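Local coordinates for ABC transporter substrate binding protein (Ribose) (Agrobacterium vitis, PDB 4WUT) that binds the sugar D-fucose and probably serves as the periplasmic receptor that delivers a sugar to an ABC transporter, at residues F37-K43 against Q265-G271; A143-V148 against L239-G243; A198-T203 against G225-I230; N219-I224 against F244-L250. All blocks are in the same frame, centred on the assembly; numbering follows the deposited sequence.

Interaction 1. Residues F37-K43 against Q265-G271; sequences FWQNVQK and QGSYQMG. With FCB (beta-D-fucopyranose), chain E.
Phe37 meets Ser267 with its flat face: Ser267 CB lies over the ring, 4.0 Å from its centroid, a CH-pi contact. The opposite face carries beta-D-fucopyranose, whose C5 is 3.8 Å from Phe37 CD1, and the methyl CE of selenomethionine Met270 comes up at the ring edge. Phe37 CG is anti to the backbone N (chi1 177°), which sets the ring between serine and sugar. Gln265 runs at roughly a right angle to Phe37, its amide plane turned 23° from the ring, and NE2 reaches the sugar O2 at 3.1 Å; Thr131 grips its OE1. One turn further on, Asn40 ND2 donates to Ser267 OG at 2.9 Å, in its own amide plane and almost straight at 177°. The helix axes pass 6.7 Å apart, close enough for Val41 O to touch Gly271 CA at 3.4 Å. At the exposed end, Lys43 lays its CG at the edge of the Tyr268 ring. An aromatic platform under a pyranose is a recurring device of periplasmic sugar-binding proteins. The chemistry implies a division of labour: the ring offers the sugar an apolar surface, Gln265 adds a directed bond, and the Asn40–Ser267 bond ties together the two helices behind them.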
# COMPACT_ATOMS: atom_id res chain seq x y z
N PHE A 37 -5.07 -6.35 -3.87
CA PHE A 37 -4.10 -5.32 -4.20
C PHE A 37 -2.88 -5.95 -4.87
O PHE A 37 -2.49 -5.54 -5.95
CB PHE A 37 -3.70 -4.51 -2.96
CG PHE A 37 -2.64 -3.48 -3.22
CD1 PHE A 37 -1.30 -3.79 -3.13
CD2 PHE A 37 -2.99 -2.17 -3.56
CE1 PHE A 37 -0.33 -2.84 -3.40
CE2 PHE A 37 -2.00 -1.23 -3.82
CZ PHE A 37 -0.68 -1.57 -3.72
N TRP A 38 -2.27 -6.95 -4.23
CA TRP A 38 -1.05 -7.55 -4.78
C TRP A 38 -1.36 -8.33 -6.05
O TRP A 38 -0.52 -8.40 -6.95
CB TRP A 38 -0.29 -8.41 -3.75
CG TRP A 38 0.25 -7.58 -2.62
CD1 TRP A 38 -0.10 -7.64 -1.31
CD2 TRP A 38 1.23 -6.53 -2.73
NE1 TRP A 38 0.60 -6.70 -0.59
CE2 TRP A 38 1.41 -6.00 -1.44
CE3 TRP A 38 1.94 -5.99 -3.79
CZ2 TRP A 38 2.29 -4.95 -1.19
CZ3 TRP A 38 2.82 -4.95 -3.54
CH2 TRP A 38 2.99 -4.45 -2.25
N GLN A 39 -2.58 -8.86 -6.18
CA GLN A 39 -2.95 -9.54 -7.42
C GLN A 39 -3.06 -8.55 -8.59
O GLN A 39 -2.83 -8.92 -9.74
CB GLN A 39 -4.23 -10.34 -7.22
CG GLN A 39 -3.98 -11.59 -6.39
CD GLN A 39 -5.23 -12.17 -5.75
OE1 GLN A 39 -6.35 -11.73 -6.01
NE2 GLN A 39 -5.04 -13.17 -4.89
N ASN A 40 -3.42 -7.31 -8.30
CA ASN A 40 -3.43 -6.29 -9.36
C ASN A 40 -2.00 -5.87 -9.75
O ASN A 40 -1.72 -5.64 -10.93
CB ASN A 40 -4.23 -5.06 -8.95
CG ASN A 40 -4.80 -4.31 -10.15
OD1 ASN A 40 -5.35 -4.92 -11.08
ND2 ASN A 40 -4.63 -2.99 -10.17
N VAL A 41 -1.09 -5.82 -8.78
CA VAL A 41 0.32 -5.64 -9.11
C VAL A 41 0.79 -6.78 -10.01
O VAL A 41 1.45 -6.54 -11.02
CB VAL A 41 1.18 -5.55 -7.85
CG1 VAL A 41 2.67 -5.51 -8.21
CG2 VAL A 41 0.77 -4.33 -7.03
N GLN A 42 0.43 -8.03 -9.67
CA GLN A 42 0.77 -9.18 -10.52
C GLN A 42 0.23 -9.01 -11.94
O GLN A 42 0.89 -9.34 -12.91
CB GLN A 42 0.24 -10.48 -9.92
CG GLN A 42 0.60 -11.71 -10.76
CD GLN A 42 0.10 -13.00 -10.15
OE1 GLN A 42 -0.88 -13.02 -9.39
NE2 GLN A 42 0.77 -14.09 -10.48
N LYS A 43 -1.00 -8.52 -12.06
CA LYS A 43 -1.61 -8.30 -13.37
C LYS A 43 -0.74 -7.38 -14.23
O LYS A 43 -0.50 -7.66 -15.41
CB LYS A 43 -3.02 -7.72 -13.19
CG LYS A 43 -3.84 -7.69 -14.47
CD LYS A 43 -5.29 -7.27 -14.18
CE LYS A 43 -6.00 -6.84 -15.46
NZ LYS A 43 -7.32 -6.21 -15.18
N GLN A 265 -4.18 3.94 -5.32
CA GLN A 265 -2.81 3.96 -5.83
C GLN A 265 -2.70 3.38 -7.24
O GLN A 265 -3.66 2.85 -7.80
CB GLN A 265 -1.90 3.17 -4.89
CG GLN A 265 -2.02 3.53 -3.45
CD GLN A 265 -1.06 2.70 -2.63
OE1 GLN A 265 0.14 2.97 -2.60
NE2 GLN A 265 -1.57 1.67 -2.01
N GLY A 266 -1.52 3.51 -7.83
CA GLY A 266 -1.25 2.94 -9.15
C GLY A 266 -0.69 1.54 -9.04
O GLY A 266 0.46 1.26 -9.42
N SER A 267 -1.49 0.63 -8.50
CA SER A 267 -0.98 -0.73 -8.25
C SER A 267 -0.61 -1.50 -9.53
O SER A 267 0.44 -2.15 -9.61
CB SER A 267 -1.97 -1.52 -7.39
OG SER A 267 -3.23 -1.64 -7.99
N TYR A 268 -1.46 -1.43 -10.54
CA TYR A 268 -1.14 -2.05 -11.82
C TYR A 268 0.15 -1.46 -12.37
O TYR A 268 1.00 -2.20 -12.84
CB TYR A 268 -2.29 -1.83 -12.80
CG TYR A 268 -2.16 -2.47 -14.16
CD1 TYR A 268 -1.48 -1.83 -15.18
CD2 TYR A 268 -2.78 -3.68 -14.44
CE1 TYR A 268 -1.40 -2.39 -16.46
CE2 TYR A 268 -2.70 -4.25 -15.70
CZ TYR A 268 -2.01 -3.61 -16.69
OH TYR A 268 -1.94 -4.18 -17.95
N GLN A 269 0.29 -0.14 -12.31
CA GLN A 269 1.48 0.54 -12.82
C GLN A 269 2.75 0.08 -12.09
O GLN A 269 3.79 -0.09 -12.71
CB GLN A 269 1.34 2.07 -12.72
CG GLN A 269 2.45 2.77 -13.47
CD GLN A 269 2.49 4.30 -13.31
OE1 GLN A 269 1.58 4.93 -12.75
NE2 GLN A 269 3.57 4.90 -13.81
N MSE A 270 2.67 -0.14 -10.77
CA MSE A 270 3.85 -0.59 -10.04
C MSE A 270 4.35 -1.90 -10.62
O MSE A 270 5.56 -2.11 -10.78
CB MSE A 270 3.52 -0.76 -8.56
CG MSE A 270 3.25 0.54 -7.82
SE MSE A 270 2.81 0.17 -5.96
CE MSE A 270 1.67 1.69 -5.60
N GLY A 271 3.43 -2.81 -10.92
CA GLY A 271 3.80 -4.08 -11.52
C GLY A 271 4.30 -3.92 -12.94
O GLY A 271 5.35 -4.45 -13.29
C1 FCB E . -1.47 -1.10 0.10
C2 FCB E . -0.07 -0.84 0.63
C3 FCB E . 0.75 -2.00 0.56
C4 FCB E . 0.05 -3.21 1.25
C5 FCB E . -1.36 -3.29 0.60
C6 FCB E . -2.21 -4.46 1.18
O1 FCB E . -2.21 -0.05 0.50
O2 FCB E . 0.50 0.20 -0.23
O3 FCB E . 2.00 -1.68 1.22
O4 FCB E . 0.00 -3.04 2.69
O5 FCB E . -2.06 -2.15 0.85

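Interaction 2. Residues A143-V148 against L239-G243; sequences AMIQKV and LVAIG
Val240 is the principal bump of this contact, pushing into a hollow on the helix formed by Met144, Lys147 and Val148. The setting is the Rossmann-like alpha/beta layering of a periplasmic binding protein, in which a helix lies against the face of a largely parallel sheet. Helix 143-148 and strand 240-243 run nearly antiparallel, at 167°, with their axes 9.1 Å apart, a separation filled by side chains, some of which reach the opposite backbone. Two walls of the hollow close on one methyl of the valine, CG2, and the third on the other, CG1. Val148 CG2 presses on Val240 CG2 at 3.6 Å, while the selenium of Met144 lies beside the other branch, with SE 3.9 Å from Val240 CG1. Bends at chi2 and chi3 (71° and 77°) fold the Met144 chain so that SE also comes within 3.7 Å of Val240 O. Lys147 closes the outer side with its aliphatic stem; CG is only 3.2 Å from Val240 CG2, tighter than normal contact, so the exact placing of this exposed side chain deserves caution. Beyond the segments, Met144 also rests on Phe216 of the adjoining strand 214-217. Two residues along from Val240, Ile242 makes a second, narrower bump that reaches the helix between Ala143 and Met144: its terminal CD1 lies 3.5 Å from Ala143 CB and 3.3 Å from Met144 N.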
# COMPACT_ATOMS: atom_id res chain seq x y z
N ALA A 143 -9.26 15.53 3.26
CA ALA A 143 -10.62 15.02 3.02
C ALA A 143 -11.37 14.83 4.33
O ALA A 143 -12.56 15.11 4.43
CB ALA A 143 -10.57 13.70 2.26
N MSE A 144 -10.67 14.31 5.33
CA MSE A 144 -11.26 14.10 6.64
C MSE A 144 -11.72 15.42 7.25
O MSE A 144 -12.87 15.56 7.64
CB MSE A 144 -10.25 13.41 7.56
CG MSE A 144 -10.79 13.12 8.93
SE MSE A 144 -12.13 11.69 8.93
CE MSE A 144 -10.91 10.18 8.78
N ILE A 145 -10.81 16.39 7.31
CA ILE A 145 -11.14 17.69 7.90
C ILE A 145 -12.29 18.40 7.17
O ILE A 145 -13.16 18.99 7.81
CB ILE A 145 -9.87 18.57 7.99
CG1 ILE A 145 -8.98 18.01 9.11
CG2 ILE A 145 -10.22 20.01 8.26
CD1 ILE A 145 -7.58 18.56 9.10
N GLN A 146 -12.31 18.32 5.85
CA GLN A 146 -13.34 19.02 5.12
C GLN A 146 -14.72 18.49 5.43
O GLN A 146 -15.70 19.22 5.38
CB GLN A 146 -13.00 18.99 3.63
CG GLN A 146 -11.74 19.83 3.35
CD GLN A 146 -11.89 21.26 3.84
OE1 GLN A 146 -11.07 21.77 4.60
NE2 GLN A 146 -12.96 21.87 3.44
N LYS A 147 -14.82 17.22 5.85
CA LYS A 147 -16.12 16.67 6.15
C LYS A 147 -16.41 16.71 7.65
O LYS A 147 -17.56 16.97 8.04
CB LYS A 147 -16.24 15.24 5.60
CG LYS A 147 -17.54 14.56 5.88
CD LYS A 147 -18.67 15.09 5.03
CE LYS A 147 -20.01 14.57 5.57
NZ LYS A 147 -20.23 14.98 7.00
N VAL A 148 -15.38 16.54 8.47
CA VAL A 148 -15.54 16.45 9.91
C VAL A 148 -15.46 17.80 10.61
O VAL A 148 -16.08 18.00 11.66
CB VAL A 148 -14.46 15.53 10.50
CG1 VAL A 148 -14.31 15.75 12.01
CG2 VAL A 148 -14.79 14.07 10.17
N LEU A 239 -20.52 8.49 10.89
CA LEU A 239 -19.21 9.08 11.08
C LEU A 239 -18.52 9.02 9.73
O LEU A 239 -18.94 8.28 8.85
CB LEU A 239 -18.38 8.39 12.17
CG LEU A 239 -17.76 7.02 11.90
CD1 LEU A 239 -16.78 6.68 13.03
CD2 LEU A 239 -18.85 5.96 11.79
N VAL A 240 -17.46 9.81 9.58
CA VAL A 240 -16.77 9.95 8.32
C VAL A 240 -15.62 8.95 8.24
O VAL A 240 -14.67 9.03 9.00
CB VAL A 240 -16.21 11.39 8.18
CG1 VAL A 240 -15.46 11.55 6.87
CG2 VAL A 240 -17.35 12.42 8.26
N ALA A 241 -15.72 8.05 7.29
CA ALA A 241 -14.71 7.03 7.11
C ALA A 241 -13.95 7.23 5.79
O ALA A 241 -14.56 7.44 4.72
CB ALA A 241 -15.36 5.66 7.14
N ILE A 242 -12.62 7.21 5.88
CA ILE A 242 -11.76 7.36 4.72
C ILE A 242 -10.83 6.16 4.63
O ILE A 242 -10.25 5.78 5.63
CB ILE A 242 -11.00 8.69 4.77
CG1 ILE A 242 -12.03 9.84 4.69
CG2 ILE A 242 -9.97 8.78 3.65
CD1 ILE A 242 -11.47 11.21 4.51
N GLY A 243 -10.72 5.56 3.45
CA GLY A 243 -9.87 4.40 3.27
C GLY A 243 -8.75 4.62 2.28
O GLY A 243 -8.55 5.72 1.77

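Interaction 3. Residues A198-T203 against G225-I230; sequences ALNQTT and GMGRAI. With CA (calcium ion), chain F.
Thr202 and Ala229 are pressed together where two helices cross, and the threonine can be followed atom by atom. Its CB already lies 3.5 Å from Ala229 CB, a tight approach. There the side chain forks. The methyl branch, CG2, moves closer still, to 3.4 Å from the same Ala229 CB. The hydroxyl branch turns back towards its own helix: with chi1 at -61°, OG1 is set beside the backbone N and donates to Ala198 O at 2.9 Å. That carbonyl also accepts from Thr202 N, the two donors arriving from opposite faces of its plane, while OG1 touches Met226 CA across the interface at 3.5 Å. Helices 195-208 and 220-232 are successive helices of the Rossmann-like alpha/beta fold, linked through strand 214-217 and crossing here at -47°. Their nearest backbones meet at Leu199 and Gly225, where Leu199 CA makes a CA-H...O contact with Gly225 O. Beyond it the Leu199 side chain crosses Arg228 at about a right angle and sets CD1 against Arg228 CB. Thr203 repeats the inward turn of the hydroxyl, giving OG1 to Leu199 O at 3.0 Å from above the carbonyl plane. A water then donates both to Thr203 OG1 and to Ala229 O, joining the helices by a polar bridge. On the side of the helix turned from the interface, Asn200 OD1 binds a calcium ion at 2.4 Å; Asp204 and a water are among the other ligands of the metal.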
# COMPACT_ATOMS: atom_id res chain seq x y z
N ALA A 198 -8.67 -5.96 11.68
CA ALA A 198 -9.21 -4.62 11.48
C ALA A 198 -10.69 -4.50 11.81
O ALA A 198 -11.14 -3.49 12.38
CB ALA A 198 -8.96 -4.16 10.04
N LEU A 199 -11.46 -5.53 11.45
CA LEU A 199 -12.88 -5.56 11.78
C LEU A 199 -13.07 -5.50 13.31
O LEU A 199 -13.79 -4.65 13.84
CB LEU A 199 -13.53 -6.79 11.14
CG LEU A 199 -15.06 -6.76 11.01
CD1 LEU A 199 -15.51 -7.86 10.04
CD2 LEU A 199 -15.70 -6.94 12.34
N ASN A 200 -12.39 -6.37 14.05
CA ASN A 200 -12.46 -6.36 15.50
C ASN A 200 -11.96 -5.05 16.10
O ASN A 200 -12.63 -4.46 16.93
CB ASN A 200 -11.66 -7.53 16.08
CG ASN A 200 -11.73 -7.60 17.61
OD1 ASN A 200 -12.80 -7.45 18.20
ND2 ASN A 200 -10.58 -7.77 18.25
N GLN A 201 -10.79 -4.58 15.67
CA GLN A 201 -10.27 -3.33 16.21
C GLN A 201 -11.20 -2.16 15.97
O GLN A 201 -11.37 -1.33 16.83
CB GLN A 201 -8.87 -3.03 15.65
CG GLN A 201 -7.84 -3.99 16.13
CD GLN A 201 -6.51 -3.86 15.40
OE1 GLN A 201 -6.45 -3.44 14.24
NE2 GLN A 201 -5.45 -4.25 16.07
N THR A 202 -11.79 -2.09 14.79
CA THR A 202 -12.78 -1.05 14.51
C THR A 202 -14.04 -1.18 15.35
O THR A 202 -14.54 -0.22 15.91
CB THR A 202 -13.14 -1.04 13.03
OG1 THR A 202 -11.96 -0.75 12.26
CG2 THR A 202 -14.11 0.07 12.75
N THR A 203 -14.55 -2.40 15.49
CA THR A 203 -15.70 -2.62 16.34
C THR A 203 -15.42 -2.10 17.77
O THR A 203 -16.23 -1.41 18.38
CB THR A 203 -16.06 -4.10 16.37
OG1 THR A 203 -16.51 -4.49 15.06
CG2 THR A 203 -17.16 -4.39 17.39
N GLY A 225 -12.04 -4.17 6.57
CA GLY A 225 -12.51 -4.55 7.88
C GLY A 225 -13.21 -3.41 8.60
O GLY A 225 -14.18 -3.62 9.31
N MSE A 226 -12.66 -2.22 8.45
CA MSE A 226 -13.24 -1.00 9.01
C MSE A 226 -14.65 -0.78 8.49
O MSE A 226 -15.58 -0.57 9.27
CB MSE A 226 -12.36 0.19 8.63
CG MSE A 226 -12.86 1.51 9.14
SE MSE A 226 -11.76 2.96 8.47
CE MSE A 226 -12.33 2.94 6.61
N GLY A 227 -14.82 -0.85 7.18
CA GLY A 227 -16.13 -0.61 6.62
C GLY A 227 -17.13 -1.63 7.11
O GLY A 227 -18.26 -1.30 7.46
N ARG A 228 -16.70 -2.88 7.17
CA ARG A 228 -17.61 -3.94 7.60
C ARG A 228 -18.01 -3.74 9.05
O ARG A 228 -19.17 -3.95 9.41
CB ARG A 228 -16.96 -5.31 7.40
CG ARG A 228 -16.77 -5.67 5.97
CD ARG A 228 -16.26 -7.08 5.78
NE ARG A 228 -16.07 -7.36 4.36
CZ ARG A 228 -15.54 -8.47 3.88
NH1 ARG A 228 -15.16 -9.44 4.71
NH2 ARG A 228 -15.40 -8.62 2.57
N ALA A 229 -17.07 -3.32 9.89
CA ALA A 229 -17.35 -3.02 11.30
C ALA A 229 -18.36 -1.89 11.46
O ALA A 229 -19.26 -1.97 12.28
CB ALA A 229 -16.07 -2.68 12.05
N ILE A 230 -18.17 -0.82 10.68
CA ILE A 230 -19.08 0.32 10.74
C ILE A 230 -20.51 -0.11 10.38
O ILE A 230 -21.48 0.24 11.05
CB ILE A 230 -18.60 1.41 9.78
CG1 ILE A 230 -17.29 2.03 10.29
CG2 ILE A 230 -19.64 2.47 9.60
CD1 ILE A 230 -16.60 2.88 9.28
CA CA F . -13.42 -6.98 20.49
O HOH W 1 -19.01 -3.68 14.44
O HOH W 2 -15.80 -7.03 19.87

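Interaction 4. Residues N219-I224 against F244-L250; sequences NEPTAI and FDGNQDL. With FCB (beta-D-fucopyranose), chain E.
Glu220 brings OE2 over one face of the Asn247 amide, the carboxylate and amide planes 38° apart and the side chains crossing at about a right angle; OE2 comes to 3.4 Å from Asn247 CB. Tyr313 and Thr36 supply the hydrogen bonds to that oxygen. Ile224 points head-on at this amide, its CD1 3.4 Å from Asn247 ND2, low beyond the end of the group and on the same side of its plane as Glu220. A third flat group, the carboxylate of Asp245, turns OD2 to the sugar: the beta-D-fucopyranose O1 donates to Asp245 OD2 at 2.5 Å, and the same OD2 lies 2.9 Å from Glu220 N. Across the ligand, Asn219 ND2 donates to O4 at 3.1 Å. The amide of Asn219 is held from behind as well, since Thr222 N and Thr222 OG1 reach its OD1 from opposite faces of its plane; the first of these is an N-cap bond. Such loops, running from the C-terminal end of a parallel strand into a helix, form the binding edge in Rossmann-like folds, and here those after strands 214-217 and 240-244 lie side by side. The second loop has an N-cap of its own. With chi1 at 82°, Asn247 CG lies between the backbone N and the carbonyl carbon, which lets OD1 turn back to accept from Leu250 N at 3.1 Å. Farther along the helices, Leu250 sets CD2 3.7 Å from Ala223 CB and crosses Ile224 at about a right angle, Ile224 CG1 3.8 Å from Leu250 CG.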
# COMPACT_ATOMS: atom_id res chain seq x y z
N ASN A 219 -4.90 1.00 4.69
CA ASN A 219 -4.65 0.15 3.54
C ASN A 219 -5.86 -0.73 3.24
O ASN A 219 -6.87 -0.71 3.96
CB ASN A 219 -3.36 -0.67 3.68
CG ASN A 219 -3.50 -1.91 4.54
OD1 ASN A 219 -4.43 -2.07 5.34
ND2 ASN A 219 -2.55 -2.81 4.40
N GLU A 220 -5.74 -1.51 2.18
CA GLU A 220 -6.86 -2.26 1.65
C GLU A 220 -7.57 -3.16 2.69
O GLU A 220 -8.77 -2.98 2.97
CB GLU A 220 -6.45 -3.05 0.40
CG GLU A 220 -7.59 -3.86 -0.22
CD GLU A 220 -7.09 -4.77 -1.34
OE1 GLU A 220 -6.36 -5.74 -1.06
OE2 GLU A 220 -7.41 -4.50 -2.52
N PRO A 221 -6.85 -4.12 3.29
CA PRO A 221 -7.58 -4.99 4.22
C PRO A 221 -8.07 -4.24 5.46
O PRO A 221 -9.11 -4.59 6.03
CB PRO A 221 -6.54 -6.04 4.61
CG PRO A 221 -5.21 -5.37 4.34
CD PRO A 221 -5.47 -4.58 3.11
N THR A 222 -7.35 -3.22 5.88
CA THR A 222 -7.73 -2.50 7.09
C THR A 222 -9.01 -1.73 6.80
O THR A 222 -9.93 -1.70 7.62
CB THR A 222 -6.61 -1.58 7.58
OG1 THR A 222 -5.41 -2.33 7.81
CG2 THR A 222 -7.00 -0.87 8.82
N ALA A 223 -9.06 -1.11 5.63
CA ALA A 223 -10.23 -0.31 5.28
C ALA A 223 -11.45 -1.18 5.05
O ALA A 223 -12.58 -0.76 5.35
CB ALA A 223 -9.92 0.53 4.04
N ILE A 224 -11.26 -2.38 4.51
CA ILE A 224 -12.38 -3.31 4.32
C ILE A 224 -12.92 -3.76 5.67
O ILE A 224 -14.12 -3.74 5.93
CB ILE A 224 -11.98 -4.50 3.46
CG1 ILE A 224 -11.66 -4.02 2.03
CG2 ILE A 224 -13.11 -5.54 3.45
CD1 ILE A 224 -11.06 -5.02 1.13
N PHE A 244 -7.98 3.54 2.08
CA PHE A 244 -7.01 3.42 1.00
C PHE A 244 -7.37 2.19 0.17
O PHE A 244 -7.87 1.19 0.70
CB PHE A 244 -5.57 3.29 1.52
CG PHE A 244 -4.79 4.58 1.48
CD1 PHE A 244 -5.08 5.59 2.38
CD2 PHE A 244 -3.80 4.80 0.53
CE1 PHE A 244 -4.38 6.78 2.36
CE2 PHE A 244 -3.08 5.98 0.51
CZ PHE A 244 -3.40 6.99 1.42
N ASP A 245 -7.12 2.33 -1.13
CA ASP A 245 -7.16 1.29 -2.12
C ASP A 245 -8.55 1.13 -2.74
O ASP A 245 -9.49 1.83 -2.35
CB ASP A 245 -6.52 -0.01 -1.60
CG ASP A 245 -5.06 0.18 -1.26
OD1 ASP A 245 -4.34 0.76 -2.11
OD2 ASP A 245 -4.63 -0.21 -0.16
N GLY A 246 -8.67 0.27 -3.74
CA GLY A 246 -9.76 0.38 -4.67
C GLY A 246 -10.33 -0.91 -5.21
O GLY A 246 -10.71 -0.97 -6.37
N ASN A 247 -10.38 -1.96 -4.38
CA ASN A 247 -10.98 -3.19 -4.87
C ASN A 247 -12.51 -3.11 -4.87
O ASN A 247 -13.07 -2.07 -4.56
CB ASN A 247 -10.48 -4.39 -4.07
CG ASN A 247 -11.21 -4.58 -2.77
OD1 ASN A 247 -11.83 -3.67 -2.22
ND2 ASN A 247 -11.09 -5.79 -2.22
N GLN A 248 -13.16 -4.22 -5.19
CA GLN A 248 -14.63 -4.22 -5.30
C GLN A 248 -15.31 -3.84 -3.97
O GLN A 248 -16.28 -3.07 -3.96
CB GLN A 248 -15.12 -5.58 -5.80
CG GLN A 248 -14.64 -5.94 -7.20
CD GLN A 248 -15.02 -4.90 -8.24
OE1 GLN A 248 -16.18 -4.49 -8.35
NE2 GLN A 248 -14.03 -4.47 -9.02
N ASP A 249 -14.83 -4.36 -2.85
CA ASP A 249 -15.47 -4.05 -1.57
C ASP A 249 -15.40 -2.54 -1.28
O ASP A 249 -16.35 -1.95 -0.79
CB ASP A 249 -14.78 -4.76 -0.40
CG ASP A 249 -14.79 -6.26 -0.53
OD1 ASP A 249 -15.76 -6.88 -0.07
OD2 ASP A 249 -13.81 -6.83 -1.05
N LEU A 250 -14.25 -1.94 -1.52
CA LEU A 250 -14.07 -0.53 -1.24
C LEU A 250 -14.87 0.34 -2.21
O LEU A 250 -15.47 1.34 -1.80
CB LEU A 250 -12.58 -0.18 -1.24
CG LEU A 250 -11.81 -0.88 -0.11
CD1 LEU A 250 -10.31 -0.78 -0.30
CD2 LEU A 250 -12.23 -0.26 1.20
C1 FCB E . -1.47 -1.10 0.10
C2 FCB E . -0.07 -0.84 0.63
C3 FCB E . 0.75 -2.00 0.56
C4 FCB E . 0.05 -3.21 1.25
C5 FCB E . -1.36 -3.29 0.60
C6 FCB E . -2.21 -4.46 1.18
O1 FCB E . -2.21 -0.05 0.50
O2 FCB E . 0.50 0.20 -0.23
O3 FCB E . 2.00 -1.68 1.22
O4 FCB E . 0.00 -3.04 2.69
O5 FCB E . -2.06 -2.15 0.85

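Interactions 1 and 4 flank the bound sugar and touch each other, Gln265 NE2 reaching Asp245 OD1 and Phe37 N reaching Glu220 OE1. Both are buried, but only interaction 1 has a clear hydrogen bond across its segments; those of 4 go to the sugar, within a segment or outside. Interactions 2 and 3 lie farther from the sugar. Interaction 3 is buried, with one water bridge and a calcium ion on its outer side; interaction 2 is only partly buried and essentially apolar. Helix 220-232 serves both 3 and 4, which a salt bridge from Arg228 to Asp249 also joins. Strand 240-244 takes part in 2 and leads into the loop of 4, while Ala241 packs on Met226 and Ile230.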